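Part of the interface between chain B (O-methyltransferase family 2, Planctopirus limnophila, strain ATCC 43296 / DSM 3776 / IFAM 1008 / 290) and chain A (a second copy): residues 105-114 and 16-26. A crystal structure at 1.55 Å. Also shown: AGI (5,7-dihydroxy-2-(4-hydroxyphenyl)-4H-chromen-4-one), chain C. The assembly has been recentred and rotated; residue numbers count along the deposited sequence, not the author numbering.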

ATOM      1  N   SER B 105      -1.441 -13.900 -16.747  1.00  6.45           N
ATOM      2  CA  SER B 105      -2.129 -13.687 -15.473  1.00  7.60           C
ATOM      3  C   SER B 105      -1.183 -13.774 -14.275  1.00  8.21           C
ATOM      4  O   SER B 105      -0.347 -14.680 -14.178  1.00  9.67           O
ATOM      5  CB  SER B 105      -3.232 -14.736 -15.293  1.00  8.88           C
ATOM      6  OG  SER B 105      -3.885 -14.508 -14.056  1.00 12.81           O
ATOM      7  N   VAL B 106      -1.398 -12.901 -13.299  1.00  6.97           N
ATOM      8  CA  VAL B 106      -0.786 -13.079 -11.998  1.00  6.26           C
ATOM      9  C   VAL B 106      -1.859 -13.221 -10.919  1.00  8.17           C
ATOM     10  O   VAL B 106      -1.626 -12.917  -9.757  1.00  9.67           O
ATOM     11  CB  VAL B 106       0.204 -11.938 -11.680  1.00  7.30           C
ATOM     12  CG1 VAL B 106       1.342 -11.909 -12.743  1.00  9.54           C
ATOM     13  CG2 VAL B 106      -0.522 -10.572 -11.587  1.00  7.55           C
ATOM     14  N   GLY B 107      -3.055 -13.651 -11.324  1.00  6.82           N
ATOM     15  CA  GLY B 107      -4.134 -13.846 -10.356  1.00  9.47           C
ATOM     16  C   GLY B 107      -3.755 -14.796  -9.227  1.00  9.63           C
ATOM     17  O   GLY B 107      -4.140 -14.582  -8.069  1.00 10.48           O
ATOM     18  N   GLY B 108      -3.000 -15.856  -9.534  1.00 11.02           N
ATOM     19  CA  GLY B 108      -2.596 -16.762  -8.467  1.00 12.19           C
ATOM     20  C   GLY B 108      -1.671 -16.109  -7.448  1.00 11.07           C
ATOM     21  O   GLY B 108      -1.729 -16.406  -6.248  1.00 12.70           O
ATOM     22  N   TYR B 109      -0.807 -15.205  -7.908  1.00  9.91           N
ATOM     23  CA  TYR B 109       0.068 -14.486  -6.991  1.00 10.15           C
ATOM     24  C   TYR B 109      -0.744 -13.558  -6.084  1.00 10.63           C
ATOM     25  O   TYR B 109      -0.541 -13.519  -4.856  1.00 11.14           O
ATOM     26  CB  TYR B 109       1.099 -13.698  -7.797  1.00 11.28           C
ATOM     27  CG  TYR B 109       2.240 -13.144  -6.973  1.00 12.27           C
ATOM     28  CD1 TYR B 109       2.109 -11.939  -6.282  1.00 14.50           C
ATOM     29  CD2 TYR B 109       3.444 -13.825  -6.891  1.00 16.11           C
ATOM     30  CE1 TYR B 109       3.176 -11.430  -5.506  1.00 13.89           C
ATOM     31  CE2 TYR B 109       4.486 -13.340  -6.152  1.00 17.04           C
ATOM     32  CZ  TYR B 109       4.354 -12.148  -5.441  1.00 16.15           C
ATOM     33  OH  TYR B 109       5.436 -11.692  -4.695  1.00 18.58           O
ATOM     34  N   ILE B 110      -1.675 -12.800  -6.668  1.00  8.46           N
ATOM     35  CA  ILE B 110      -2.556 -11.948  -5.852  1.00  8.28           C
ATOM     36  C   ILE B 110      -3.344 -12.781  -4.840  1.00  9.13           C
ATOM     37  O   ILE B 110      -3.558 -12.354  -3.700  1.00 10.72           O
ATOM     38  CB  ILE B 110      -3.492 -11.123  -6.746  1.00  9.88           C
ATOM     39  CG1 ILE B 110      -2.696 -10.264  -7.733  1.00 11.85           C
ATOM     40  CG2 ILE B 110      -4.484 -10.283  -5.895  1.00  9.22           C
ATOM     41  CD1 ILE B 110      -1.777  -9.281  -7.118  1.00 14.91           C
ATOM     42  N   SER B 111      -3.768 -13.987  -5.229  1.00 10.21           N
ATOM     43  CA  SER B 111      -4.557 -14.836  -4.350  1.00 13.07           C
ATOM     44  C   SER B 111      -3.770 -15.375  -3.160  1.00 14.25           C
ATOM     45  O   SER B 111      -4.369 -15.986  -2.274  1.00 15.66           O
ATOM     46  CB  SER B 111      -5.139 -15.993  -5.141  1.00 15.17           C
ATOM     47  OG  SER B 111      -5.983 -15.499  -6.171  1.00 17.95           O
ATOM     48  N   LEU B 112      -2.451 -15.205  -3.132  1.00 14.68           N
ATOM     49  CA  LEU B 112      -1.699 -15.555  -1.932  1.00 17.33           C
ATOM     50  C   LEU B 112      -2.173 -14.773  -0.722  1.00 16.62           C
ATOM     51  O   LEU B 112      -1.937 -15.207   0.419  1.00 19.82           O
ATOM     52  CB  LEU B 112      -0.204 -15.321  -2.149  1.00 20.98           C
ATOM     53  CG  LEU B 112       0.407 -16.329  -3.125  1.00 24.61           C
ATOM     54  CD1 LEU B 112       1.805 -15.912  -3.593  1.00 26.38           C
ATOM     55  CD2 LEU B 112       0.428 -17.727  -2.532  1.00 26.38           C
ATOM     56  N   ALA B 113      -2.843 -13.641  -0.938  1.00 15.09           N
ATOM     57  CA  ALA B 113      -3.397 -12.863   0.155  1.00 13.26           C
ATOM     58  C   ALA B 113      -4.886 -13.124   0.363  1.00 13.22           C
ATOM     59  O   ALA B 113      -5.502 -12.437   1.165  1.00 12.69           O
ATOM     60  CB  ALA B 113      -3.141 -11.367  -0.086  1.00 13.43           C
ATOM     61  N   ALA B 114      -5.472 -14.127  -0.307  1.00 14.61           N
ATOM     62  CA  ALA B 114      -6.930 -14.277  -0.300  1.00 14.19           C
ATOM     63  C   ALA B 114      -7.485 -14.615   1.082  1.00 15.28           C
ATOM     64  O   ALA B 114      -8.650 -14.300   1.386  1.00 15.01           O
ATOM     65  CB  ALA B 114      -7.349 -15.374  -1.264  1.00 15.80           C
TER
HETATM   66  CAG AGI C 501       5.030 -17.681  -0.276  1.00 46.44           C
HETATM   67  CAE AGI C 501       3.971 -18.115   0.517  1.00 47.01           C
HETATM   68  CAM AGI C 501       4.207 -19.089   1.483  1.00 47.54           C
HETATM   69  OAB AGI C 501       3.155 -19.497   2.253  1.00 48.49           O
HETATM   70  CAF AGI C 501       5.493 -19.629   1.655  1.00 47.10           C
HETATM   71  CAH AGI C 501       6.558 -19.191   0.859  1.00 46.65           C
HETATM   72  CAP AGI C 501       6.313 -18.213  -0.107  1.00 45.12           C
HETATM   73  CAQ AGI C 501       7.353 -17.660  -1.017  1.00 42.50           C
HETATM   74  OAL AGI C 501       6.933 -16.528  -1.675  1.00 40.41           O
HETATM   75  CAJ AGI C 501       8.632 -18.213  -1.212  1.00 40.70           C
HETATM   76  CAR AGI C 501       9.531 -17.593  -2.100  1.00 38.44           C
HETATM   77  OAA AGI C 501      10.670 -18.083  -2.300  1.00 34.76           O
HETATM   78  CAT AGI C 501       9.090 -16.349  -2.835  1.00 38.64           C
HETATM   79  CAS AGI C 501       7.724 -15.848  -2.557  1.00 38.35           C
HETATM   80  CAK AGI C 501       7.238 -14.710  -3.178  1.00 35.64           C
HETATM   81  CAN AGI C 501       8.034 -14.024  -4.075  1.00 34.15           C
HETATM   82  OAC AGI C 501       7.496 -12.931  -4.664  1.00 31.85           O
HETATM   83  CAI AGI C 501       9.335 -14.441  -4.395  1.00 35.47           C
HETATM   84  CAO AGI C 501       9.905 -15.566  -3.822  1.00 36.68           C
HETATM   85  OAD AGI C 501      11.159 -15.905  -4.174  1.00 36.69           O
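Chain A 16-26: DVTPIFDLFRG

The polar centre of the contact is the phenol oxygen of Y109(B). R25(A) donates to it twice: NH2 lies 3.0 Å from Y109(B) OH with an N-H...O angle of 156°, and NH1 lies 3.3 Å from the same OH at 140°, so the NH2 bond is the shorter and straighter of the two. The oxygen sits at the edge of the guanidinium, near its plane, as a forked bond from two nitrogens requires. The CA-to-CB bond of R25(A) points sideways; the extended chi3 (-175°) helps carry the end of the side chain to the tyrosine. The same oxygen also meets the ligand, with Y109(B) OH and AGI OAC 2.4 Å apart, a very short hydrogen bond whose direction the geometry leaves open. One hydroxyl thus joins both protein copies and the flavone.

Chain A presents this arginine from just beyond a helix that reaches F24(A). Before the helix, D16(A) OD1 accepts from T18(A) N at 3.0 Å and 162°, a capping bond, and the backbone bonds D22(A) N to T18(A) O (3.1 Å) and F24(A) N to I20(A) O (2.9 Å) mark helical turns. On chain B, V106(B) occupies the N-cap position of a short helix, whose first turn is closed by I110(B) N to V106(B) O at 3.1 Å. V106(B) CA lies 8.2 Å from V17(A) CA, and I110(B) CA lies 7.2 Å from F24(A) CA, so the two sequences advance in the same general direction.

Aromatic packing continues along the ring of Y109(B), below its hydroxyl. F21(A) turns its edge to one face of Y109(B), with centroids 4.9 Å apart, planes at 83°, and F21(A) CE1 3.4 Å from Y109(B) CD1. F24(A) meets the tyrosine obliquely, at 5.8 Å between centroids and 65° between planes; its CE2 is 3.7 Å from Y109(B) CE1.

F24(A) has the largest area covered by the opposing stretch, 101 Å². I110(B) CD1 lies over one face of its ring, 3.9 Å from the centroid and 27° off the normal, a CH-pi contact, while A113(B) CB approaches F24(A) CZ obliquely at 3.7 Å. I110(B) CD1 also reaches I20(A) CG2 at 4.0 Å.

Toward the start of both stretches the packing is apolar: V106(B) CG2 touches V17(A) CG2 at 3.7 Å, an aliphatic contact, and V106(B) CG1 lies 3.8 Å from F21(A) CZ, on an aromatic ring. Together the two stretches bury 465 Å², both sides summed.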

ATOM      1  N   ASP A  16       2.897  -4.131 -19.018  1.00 10.19           N
ATOM      2  CA  ASP A  16       3.859  -4.356 -17.943  1.00  9.49           C
ATOM      3  C   ASP A  16       3.072  -4.535 -16.645  1.00  8.81           C
ATOM      4  O   ASP A  16       2.436  -3.595 -16.164  1.00  9.72           O
ATOM      5  CB  ASP A  16       4.817  -3.180 -17.852  1.00 10.93           C
ATOM      6  CG  ASP A  16       5.913  -3.370 -16.815  1.00 12.87           C
ATOM      7  OD1 ASP A  16       5.913  -4.365 -16.092  1.00 11.41           O
ATOM      8  OD2 ASP A  16       6.808  -2.513 -16.739  1.00 15.61           O
ATOM      9  N   VAL A  17       3.135  -5.744 -16.078  1.00  8.19           N
ATOM     10  CA  VAL A  17       2.394  -6.086 -14.869  1.00  7.65           C
ATOM     11  C   VAL A  17       2.979  -5.433 -13.622  1.00  7.57           C
ATOM     12  O   VAL A  17       2.336  -5.429 -12.559  1.00  8.66           O
ATOM     13  CB  VAL A  17       2.380  -7.627 -14.713  1.00  7.39           C
ATOM     14  CG1 VAL A  17       3.795  -8.140 -14.379  1.00 10.12           C
ATOM     15  CG2 VAL A  17       1.350  -8.080 -13.637  1.00  9.85           C
ATOM     16  N   THR A  18       4.178  -4.863 -13.724  1.00  7.60           N
ATOM     17  CA  THR A  18       4.898  -4.407 -12.530  1.00  7.33           C
ATOM     18  C   THR A  18       4.082  -3.515 -11.590  1.00  7.40           C
ATOM     19  O   THR A  18       4.112  -3.762 -10.372  1.00  9.35           O
ATOM     20  CB  THR A  18       6.196  -3.699 -12.966  1.00 10.37           C
ATOM     21  OG1 THR A  18       6.993  -4.590 -13.770  1.00 12.92           O
ATOM     22  CG2 THR A  18       7.013  -3.260 -11.736  1.00 12.80           C
ATOM     23  N   PRO A  19       3.313  -2.526 -12.050  1.00  7.77           N
ATOM     24  CA  PRO A  19       2.555  -1.701 -11.078  1.00 11.77           C
ATOM     25  C   PRO A  19       1.573  -2.492 -10.242  1.00  8.59           C
ATOM     26  O   PRO A  19       1.246  -2.062  -9.133  1.00 10.24           O
ATOM     27  CB  PRO A  19       1.790  -0.702 -11.957  1.00 12.94           C
ATOM     28  CG  PRO A  19       2.432  -0.810 -13.303  1.00 15.06           C
ATOM     29  CD  PRO A  19       3.143  -2.080 -13.442  1.00 10.01           C
ATOM     30  N   ILE A  20       1.045  -3.607 -10.755  1.00  8.04           N
ATOM     31  CA  ILE A  20       0.117  -4.399  -9.946  1.00  7.25           C
ATOM     32  C   ILE A  20       0.857  -5.015  -8.761  1.00  7.09           C
ATOM     33  O   ILE A  20       0.331  -5.062  -7.645  1.00  7.75           O
ATOM     34  CB  ILE A  20      -0.582  -5.467 -10.809  1.00  8.57           C
ATOM     35  CG1 ILE A  20      -1.549  -4.799 -11.790  1.00  9.25           C
ATOM     36  CG2 ILE A  20      -1.299  -6.498  -9.898  1.00  9.91           C
ATOM     37  CD1 ILE A  20      -2.036  -5.726 -12.910  1.00 10.73           C
ATOM     38  N   PHE A  21       2.074  -5.524  -8.983  1.00  7.94           N
ATOM     39  CA  PHE A  21       2.861  -6.063  -7.868  1.00  8.60           C
ATOM     40  C   PHE A  21       3.118  -4.982  -6.832  1.00  8.88           C
ATOM     41  O   PHE A  21       3.043  -5.230  -5.623  1.00  8.50           O
ATOM     42  CB  PHE A  21       4.210  -6.626  -8.375  1.00  9.15           C
ATOM     43  CG  PHE A  21       4.099  -7.974  -9.035  1.00 10.12           C
ATOM     44  CD1 PHE A  21       3.807  -9.120  -8.279  1.00 15.26           C
ATOM     45  CD2 PHE A  21       4.323  -8.128 -10.367  1.00 13.32           C
ATOM     46  CE1 PHE A  21       3.700 -10.377  -8.880  1.00 17.85           C
ATOM     47  CE2 PHE A  21       4.218  -9.411 -10.978  1.00 14.32           C
ATOM     48  CZ  PHE A  21       3.891 -10.518 -10.234  1.00 15.65           C
ATOM     49  N   ASP A  22       3.429  -3.763  -7.302  1.00  8.83           N
ATOM     50  CA  ASP A  22       3.756  -2.691  -6.376  1.00 10.13           C
ATOM     51  C   ASP A  22       2.549  -2.334  -5.537  1.00  9.58           C
ATOM     52  O   ASP A  22       2.669  -2.154  -4.312  1.00 11.55           O
ATOM     53  CB  ASP A  22       4.277  -1.475  -7.147  1.00 13.81           C
ATOM     54  CG  ASP A  22       5.607  -1.743  -7.842  1.00 15.85           C
ATOM     55  OD1 ASP A  22       6.290  -2.719  -7.488  1.00 16.87           O
ATOM     56  OD2 ASP A  22       5.986  -0.978  -8.758  1.00 20.20           O
ATOM     57  N   LEU A  23       1.377  -2.250  -6.163  1.00  7.93           N
ATOM     58  CA  LEU A  23       0.160  -1.945  -5.394  1.00  8.92           C
ATOM     59  C   LEU A  23      -0.110  -3.043  -4.389  1.00 10.11           C
ATOM     60  O   LEU A  23      -0.543  -2.778  -3.262  1.00  9.93           O
ATOM     61  CB  LEU A  23      -1.059  -1.816  -6.315  1.00  9.10           C
ATOM     62  CG  LEU A  23      -1.205  -0.547  -7.133  1.00  9.53           C
ATOM     63  CD1 LEU A  23      -2.187  -0.770  -8.278  1.00 10.13           C
ATOM     64  CD2 LEU A  23      -1.700   0.564  -6.205  1.00 11.58           C
ATOM     65  N   PHE A  24       0.109  -4.295  -4.810  1.00  8.67           N
ATOM     66  CA  PHE A  24      -0.177  -5.445  -3.971  1.00  7.64           C
ATOM     67  C   PHE A  24       0.631  -5.454  -2.673  1.00  6.99           C
ATOM     68  O   PHE A  24       0.189  -6.068  -1.687  1.00  9.24           O
ATOM     69  CB  PHE A  24       0.076  -6.720  -4.797  1.00  7.86           C
ATOM     70  CG  PHE A  24      -0.192  -7.997  -4.056  1.00  8.73           C
ATOM     71  CD1 PHE A  24      -1.475  -8.334  -3.680  1.00 10.70           C
ATOM     72  CD2 PHE A  24       0.837  -8.886  -3.810  1.00  9.36           C
ATOM     73  CE1 PHE A  24      -1.741  -9.518  -3.015  1.00 12.16           C
ATOM     74  CE2 PHE A  24       0.590 -10.095  -3.145  1.00 11.70           C
ATOM     75  CZ  PHE A  24      -0.719 -10.406  -2.752  1.00 13.58           C
ATOM     76  N   ARG A  25       1.809  -4.798  -2.639  1.00  7.36           N
ATOM     77  CA  ARG A  25       2.608  -4.779  -1.407  1.00  8.26           C
ATOM     78  C   ARG A  25       2.149  -3.741  -0.399  1.00  7.45           C
ATOM     79  O   ARG A  25       2.845  -3.549   0.610  1.00  8.52           O
ATOM     80  CB  ARG A  25       4.072  -4.463  -1.662  1.00 14.00           C
ATOM     81  CG  ARG A  25       4.619  -4.990  -2.889  1.00 19.65           C
ATOM     82  CD  ARG A  25       4.965  -6.393  -2.736  1.00 20.59           C
ATOM     83  NE  ARG A  25       5.620  -6.880  -3.944  1.00 21.77           N
ATOM     84  CZ  ARG A  25       5.610  -8.159  -4.264  1.00 21.72           C
ATOM     85  NH1 ARG A  25       6.212  -8.581  -5.357  1.00 19.24           N
ATOM     86  NH2 ARG A  25       4.954  -9.018  -3.464  1.00 25.51           N
ATOM     87  N   GLY A  26       1.047  -3.025  -0.665  1.00  7.60           N
ATOM     88  CA  GLY A  26       0.690  -1.886   0.168  1.00  7.68           C
ATOM     89  C   GLY A  26       0.495  -2.223   1.630  1.00  7.55           C
ATOM     90  O   GLY A  26       0.761  -1.382   2.492  1.00  8.61           O
TER